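Local structure of Maltose/maltodextrin transport permease homologue (Bdellovibrio bacteriovorus HD100, 6FFL) at residues Phe159-Pro164 / Lys360-Ser365; Asp195-Ile200 / Gln369-Gln374. The protein binds maltotriose through this MalE domain, which is fused to the transmembrane subunit MalF of a probable maltose/maltodextrin ABC transporter. One frame throughout, in Å; residues are numbered along the deposited sequence. Where two conformers were deposited one is given.

Interaction 1: residues Phe159-Pro164 / Lys360-Ser365; sequences FNYTEP and KVLAGS. With GLC (alpha-D-glucopyranose), chain B; GLC (alpha-D-glucopyranose), chain C.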
loop_
_atom_site.group_PDB
_atom_site.type_symbol
_atom_site.label_atom_id
_atom_site.label_comp_id
_atom_site.label_asym_id
_atom_site.label_seq_id
_atom_site.Cartn_x
_atom_site.Cartn_y
_atom_site.Cartn_z
ATOM N N PHE A 159 -10.561 -2.938 9.735
ATOM C CA PHE A 159 -9.642 -2.400 8.737
ATOM C C PHE A 159 -9.871 -0.901 8.627
ATOM O O PHE A 159 -10.850 -0.348 9.143
ATOM C CB PHE A 159 -9.739 -3.108 7.369
ATOM C CG PHE A 159 -11.045 -2.949 6.613
ATOM C CD1 PHE A 159 -12.242 -3.456 7.103
ATOM C CD2 PHE A 159 -11.035 -2.400 5.328
ATOM C CE1 PHE A 159 -13.414 -3.352 6.366
ATOM C CE2 PHE A 159 -12.198 -2.289 4.574
ATOM C CZ PHE A 159 -13.399 -2.769 5.092
ATOM N N ASN A 160 -8.922 -0.245 7.958
ATOM C CA ASN A 160 -8.913 1.202 7.793
ATOM C C ASN A 160 -9.860 1.563 6.649
ATOM O O ASN A 160 -9.463 2.064 5.600
ATOM C CB ASN A 160 -7.490 1.683 7.529
ATOM C CG ASN A 160 -7.370 3.191 7.542
ATOM O OD1 ASN A 160 -8.237 3.889 8.077
ATOM N ND2 ASN A 160 -6.302 3.706 6.943
ATOM N N TYR A 161 -11.149 1.310 6.880
ATOM C CA TYR A 161 -12.121 1.347 5.793
ATOM C C TYR A 161 -12.490 2.756 5.336
ATOM O O TYR A 161 -13.202 2.892 4.332
ATOM C CB TYR A 161 -13.381 0.571 6.198
ATOM C CG TYR A 161 -14.105 1.101 7.421
ATOM C CD1 TYR A 161 -14.927 2.221 7.343
ATOM C CD2 TYR A 161 -14.004 0.452 8.645
ATOM C CE1 TYR A 161 -15.601 2.689 8.451
ATOM C CE2 TYR A 161 -14.675 0.918 9.760
ATOM C CZ TYR A 161 -15.472 2.025 9.662
ATOM O OH TYR A 161 -16.145 2.478 10.775
ATOM N N THR A 162 -12.040 3.804 6.029
ATOM C CA THR A 162 -12.235 5.159 5.522
ATOM C C THR A 162 -11.251 5.517 4.414
ATOM O O THR A 162 -11.519 6.437 3.624
ATOM C CB THR A 162 -12.083 6.200 6.638
ATOM O OG1 THR A 162 -10.762 6.123 7.191
ATOM C CG2 THR A 162 -13.108 5.993 7.746
ATOM N N GLU A 163 -10.121 4.846 4.377
ATOM C CA GLU A 163 -9.025 5.163 3.467
ATOM C C GLU A 163 -9.298 4.535 2.106
ATOM O O GLU A 163 -9.542 3.339 2.034
ATOM C CB GLU A 163 -7.716 4.632 4.049
ATOM C CG GLU A 163 -6.460 5.010 3.283
ATOM C CD GLU A 163 -6.177 6.495 3.284
ATOM O OE1 GLU A 163 -6.510 7.166 4.283
ATOM O OE2 GLU A 163 -5.626 7.010 2.278
ATOM N N PRO A 164 -9.256 5.306 1.009
ATOM C CA PRO A 164 -9.698 4.752 -0.280
ATOM C C PRO A 164 -8.950 3.504 -0.720
ATOM O O PRO A 164 -9.547 2.620 -1.345
ATOM C CB PRO A 164 -9.468 5.918 -1.255
ATOM C CG PRO A 164 -9.558 7.125 -0.418
ATOM C CD PRO A 164 -9.016 6.757 0.943
ATOM N N LYS A 360 -17.658 11.946 3.911
ATOM C CA LYS A 360 -18.971 12.544 4.115
ATOM C C LYS A 360 -20.054 11.482 4.220
ATOM O O LYS A 360 -21.019 11.648 4.972
ATOM C CB LYS A 360 -19.287 13.503 2.970
ATOM C CG LYS A 360 -18.395 14.728 2.911
ATOM C CD LYS A 360 -18.710 15.518 1.641
ATOM C CE LYS A 360 -17.923 16.810 1.558
ATOM N NZ LYS A 360 -18.268 17.565 0.321
ATOM N N VAL A 361 -19.930 10.402 3.444
ATOM C CA VAL A 361 -20.867 9.288 3.565
ATOM C C VAL A 361 -20.788 8.684 4.959
ATOM O O VAL A 361 -21.807 8.492 5.638
ATOM C CB VAL A 361 -20.572 8.221 2.501
ATOM C CG1 VAL A 361 -21.504 7.023 2.697
ATOM C CG2 VAL A 361 -20.715 8.792 1.123
ATOM N N LEU A 362 -19.574 8.332 5.387
ATOM C CA LEU A 362 -19.420 7.699 6.694
ATOM C C LEU A 362 -19.828 8.631 7.823
ATOM O O LEU A 362 -20.295 8.164 8.868
ATOM C CB LEU A 362 -17.980 7.232 6.883
ATOM C CG LEU A 362 -17.580 6.104 5.931
ATOM C CD1 LEU A 362 -16.135 5.733 6.141
ATOM C CD2 LEU A 362 -18.469 4.877 6.105
ATOM N N ALA A 363 -19.667 9.945 7.642
ATOM C CA ALA A 363 -20.131 10.895 8.641
ATOM C C ALA A 363 -21.638 11.112 8.594
ATOM O O ALA A 363 -22.183 11.779 9.482
ATOM C CB ALA A 363 -19.417 12.243 8.467
ATOM N N GLY A 364 -22.316 10.587 7.580
ATOM C CA GLY A 364 -23.768 10.617 7.552
ATOM C C GLY A 364 -24.380 11.839 6.907
ATOM O O GLY A 364 -25.554 12.128 7.163
ATOM N N SER A 365 -23.647 12.565 6.067
ATOM C CA SER A 365 -24.221 13.762 5.471
ATOM C C SER A 365 -24.522 13.612 3.987
ATOM O O SER A 365 -25.218 14.465 3.427
ATOM C CB SER A 365 -23.295 14.969 5.690
ATOM O OG SER A 365 -22.061 14.792 5.028
HETATM C C1 GLC B . -2.239 4.312 -1.478
HETATM C C2 GLC B . -1.534 5.207 -2.498
HETATM C C3 GLC B . -1.641 6.670 -2.053
HETATM C C4 GLC B . -3.099 7.052 -1.869
HETATM C C5 GLC B . -3.775 6.091 -0.880
HETATM C C6 GLC B . -5.280 6.335 -0.853
HETATM O O2 GLC B . -0.155 4.819 -2.659
HETATM O O3 GLC B . -1.054 7.535 -3.050
HETATM O O4 GLC B . -3.170 8.396 -1.369
HETATM O O5 GLC B . -3.595 4.747 -1.339
HETATM O O6 GLC B . -5.918 5.648 0.244
HETATM C C1 GLC C . -0.072 1.567 2.415
HETATM C C2 GLC C . 0.337 1.457 0.952
HETATM C C3 GLC C . 0.100 2.743 0.176
HETATM C C4 GLC C . -1.347 3.170 0.400
HETATM C C5 GLC C . -1.599 3.328 1.897
HETATM C C6 GLC C . -3.043 3.763 2.172
HETATM O O2 GLC C . 1.729 1.088 0.910
HETATM O O3 GLC C . 0.326 2.485 -1.221
HETATM O O4 GLC C . -1.575 4.422 -0.227
HETATM O O5 GLC C . -1.401 2.061 2.516
HETATM O O6 GLC C . -3.162 4.251 3.527
#
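L362 reaches from the last turn of helix 346-362 toward two side chains of the loop 159-164, and a single methyl, CD1, makes the contact with both. Y161 is the easier to trace. Its CB lies 3.4 Å above one face of the F159 ring, displaced toward the rim. With chi1 at 61°, CG stands between the backbone N and the carbonyl carbon, which turns the ring toward the helix. Along the ring edge, CD1 and CE1 both lie 3.9 Å from L362 CD1, which sits near the ring plane, and at the tip OH is hydrogen-bonded to P211 O. T162 offers CG2 to the same leucine CD1 at 3.4 Å, tighter than ordinary methyl packing. A type I beta turn from N160 to E163 carries Y161 and T162 at its two central positions, while helix 346-362 gives way at G364 in a Schellman motif just past L362. The last residue of the turn, E163, reaches the sugar pocket of this solute-binding domain: its OE2 accepts a hydrogen bond from O6 of the chain B glucose at 2.5 Å, short enough for the exact length to be doubtful, and forms a salt bridge with R355. P164 CD lies 3.4 Å from that O6.

Interaction 2: residues Asp195-Ile200 / Gln369-Gln374; sequences DTFQFI and QAAAEQ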
loop_
_atom_site.group_PDB
_atom_site.type_symbol
_atom_site.label_atom_id
_atom_site.label_comp_id
_atom_site.label_asym_id
_atom_site.label_seq_id
_atom_site.Cartn_x
_atom_site.Cartn_y
_atom_site.Cartn_z
ATOM N N ASP A 195 -22.234 0.833 -4.813
ATOM C CA ASP A 195 -22.403 -0.451 -4.135
ATOM C C ASP A 195 -21.276 -0.701 -3.134
ATOM O O ASP A 195 -21.500 -1.297 -2.068
ATOM C CB ASP A 195 -22.458 -1.589 -5.161
ATOM C CG ASP A 195 -23.804 -1.685 -5.882
ATOM O OD1 ASP A 195 -24.775 -1.005 -5.483
ATOM O OD2 ASP A 195 -23.887 -2.456 -6.860
ATOM N N THR A 196 -20.059 -0.265 -3.468
ATOM C CA THR A 196 -18.935 -0.370 -2.539
ATOM C C THR A 196 -19.181 0.465 -1.289
ATOM O O THR A 196 -18.979 -0.001 -0.160
ATOM C CB THR A 196 -17.643 0.088 -3.232
ATOM O OG1 THR A 196 -17.347 -0.797 -4.322
ATOM C CG2 THR A 196 -16.479 0.062 -2.259
ATOM N N PHE A 197 -19.578 1.724 -1.482
ATOM C CA PHE A 197 -19.975 2.568 -0.363
ATOM C C PHE A 197 -21.033 1.887 0.490
ATOM O O PHE A 197 -20.952 1.899 1.726
ATOM C CB PHE A 197 -20.519 3.906 -0.870
ATOM C CG PHE A 197 -19.472 4.836 -1.414
ATOM C CD1 PHE A 197 -18.120 4.592 -1.222
ATOM C CD2 PHE A 197 -19.849 5.955 -2.148
ATOM C CE1 PHE A 197 -17.163 5.468 -1.717
ATOM C CE2 PHE A 197 -18.896 6.833 -2.661
ATOM C CZ PHE A 197 -17.544 6.578 -2.445
ATOM N N GLN A 198 -22.045 1.293 -0.151
ATOM C CA GLN A 198 -23.133 0.704 0.623
ATOM C C GLN A 198 -22.701 -0.575 1.319
ATOM O O GLN A 198 -23.183 -0.861 2.424
ATOM C CB GLN A 198 -24.354 0.448 -0.266
ATOM C CG GLN A 198 -24.793 1.680 -1.050
ATOM C CD GLN A 198 -26.084 1.490 -1.838
ATOM O OE1 GLN A 198 -27.057 2.223 -1.636
ATOM N NE2 GLN A 198 -26.095 0.514 -2.743
ATOM N N PHE A 199 -21.821 -1.355 0.684
ATOM C CA PHE A 199 -21.344 -2.603 1.280
ATOM C C PHE A 199 -20.655 -2.336 2.607
ATOM O O PHE A 199 -20.912 -3.021 3.606
ATOM C CB PHE A 199 -20.392 -3.306 0.303
ATOM C CG PHE A 199 -19.760 -4.558 0.852
ATOM C CD1 PHE A 199 -20.521 -5.694 1.095
ATOM C CD2 PHE A 199 -18.402 -4.589 1.123
ATOM C CE1 PHE A 199 -19.936 -6.837 1.594
ATOM C CE2 PHE A 199 -17.811 -5.733 1.627
ATOM C CZ PHE A 199 -18.572 -6.851 1.860
ATOM N N ILE A 200 -19.803 -1.315 2.652
ATOM C CA ILE A 200 -19.088 -1.039 3.889
ATOM C C ILE A 200 -20.018 -0.404 4.920
ATOM O O ILE A 200 -19.919 -0.694 6.116
ATOM C CB ILE A 200 -17.844 -0.190 3.589
ATOM C CG1 ILE A 200 -16.776 -1.098 2.960
ATOM C CG2 ILE A 200 -17.297 0.477 4.845
ATOM C CD1 ILE A 200 -15.567 -0.371 2.541
ATOM N N GLN A 369 -25.117 7.247 -3.530
ATOM C CA GLN A 369 -25.214 7.593 -4.948
ATOM C C GLN A 369 -24.727 9.017 -5.208
ATOM O O GLN A 369 -23.954 9.261 -6.145
ATOM C CB GLN A 369 -26.646 7.421 -5.448
ATOM C CG GLN A 369 -26.770 7.676 -6.946
ATOM C CD GLN A 369 -28.141 7.323 -7.482
ATOM O OE1 GLN A 369 -28.585 6.181 -7.371
ATOM N NE2 GLN A 369 -28.820 8.302 -8.061
ATOM N N ALA A 370 -25.170 9.973 -4.386
ATOM C CA ALA A 370 -24.717 11.355 -4.538
ATOM C C ALA A 370 -23.205 11.457 -4.374
ATOM O O ALA A 370 -22.540 12.228 -5.078
ATOM C CB ALA A 370 -25.435 12.250 -3.522
ATOM N N ALA A 371 -22.639 10.673 -3.456
ATOM C CA ALA A 371 -21.195 10.725 -3.234
ATOM C C ALA A 371 -20.412 10.210 -4.440
ATOM O O ALA A 371 -19.356 10.760 -4.777
ATOM C CB ALA A 371 -20.834 9.922 -1.994
ATOM N N ALA A 372 -20.896 9.143 -5.088
ATOM C CA ALA A 372 -20.231 8.669 -6.302
ATOM C C ALA A 372 -20.302 9.714 -7.406
ATOM O O ALA A 372 -19.318 9.943 -8.123
ATOM C CB ALA A 372 -20.863 7.355 -6.769
ATOM N N GLU A 373 -21.459 10.363 -7.558
ATOM C CA GLU A 373 -21.586 11.417 -8.559
ATOM C C GLU A 373 -20.602 12.543 -8.284
ATOM O O GLU A 373 -19.916 13.021 -9.195
ATOM C CB GLU A 373 -23.022 11.959 -8.587
ATOM C CG GLU A 373 -24.082 10.957 -9.059
ATOM C CD GLU A 373 -25.507 11.311 -8.624
ATOM O OE1 GLU A 373 -26.435 10.552 -8.986
ATOM O OE2 GLU A 373 -25.708 12.333 -7.926
ATOM N N GLN A 374 -20.515 12.987 -7.029
ATOM C CA GLN A 374 -19.627 14.100 -6.702
ATOM C C GLN A 374 -18.161 13.688 -6.655
ATOM O O GLN A 374 -17.286 14.546 -6.827
ATOM C CB GLN A 374 -20.053 14.733 -5.374
ATOM C CG GLN A 374 -21.263 15.649 -5.539
ATOM C CD GLN A 374 -22.055 15.848 -4.257
ATOM O OE1 GLN A 374 -21.507 16.223 -3.220
ATOM N NE2 GLN A 374 -23.356 15.604 -4.332
#
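The backbone bond from F199 N to D195 O, 2.8 Å long, belongs to the helical turn from which F197 reaches across to A371. Chi1 of -73° sets the phenylalanine CG anti to its carbonyl carbon and beside its backbone N, and the ring extends toward helix 368-384. One corner does most of the touching: CE2 comes to 3.7 Å from A371 CB, while the neighbouring CD2 is 4.1 Å from the same methyl. The alanine approaches the ring obliquely. A372 contributes backbone instead, its N lying near the plane of the phenylalanine ring at the edge, 3.9 Å from CE2. Here an aromatic ring on one helix lies against a methyl and the backbone of the other, and the CA atoms of F197 and A372, the nearest pair, are 8.5 Å apart. The touching residues are all buried, and the F197-A371 pair is apolar packing. Along helix 368-384 itself, Q369 NE2 and E373 OE1 form a weak hydrogen bond one turn apart. Helix 346-362 completes the arrangement: the Y358 ring stacks on that of F197 while Y358 OH is hydrogen-bonded to F197 O, and Q357 touches A371. Helix 191-205 thus packs against two helices that follow one another at the C-terminal end of the modelled chain, with helices 164-167 and 170-173 touching it through T196.

How the interactions relate
Interactions 1 and 2 lie on the same side of the chain's centre, about 10 Å apart between their centres, and their segments alternate along the sequence. Helix 346-362 joins them through V361, whose CG2 comes to 3.3 Å from A371 CB, a tight approach. From the loop, Y161 CD1 packs 3.9 Å from I200 CG2, and F159 CZ lies 4.1 Å from I200 CD1. Helix 191-205 also reaches interaction 1 through R204, whose NH1 is hydrogen-bonded to L362 O. Interaction 1 is the one that enters the maltotriose pocket, through E163 and P164; interaction 2 lies farther back, with the F197 side chain about 11 Å from a bound glucose.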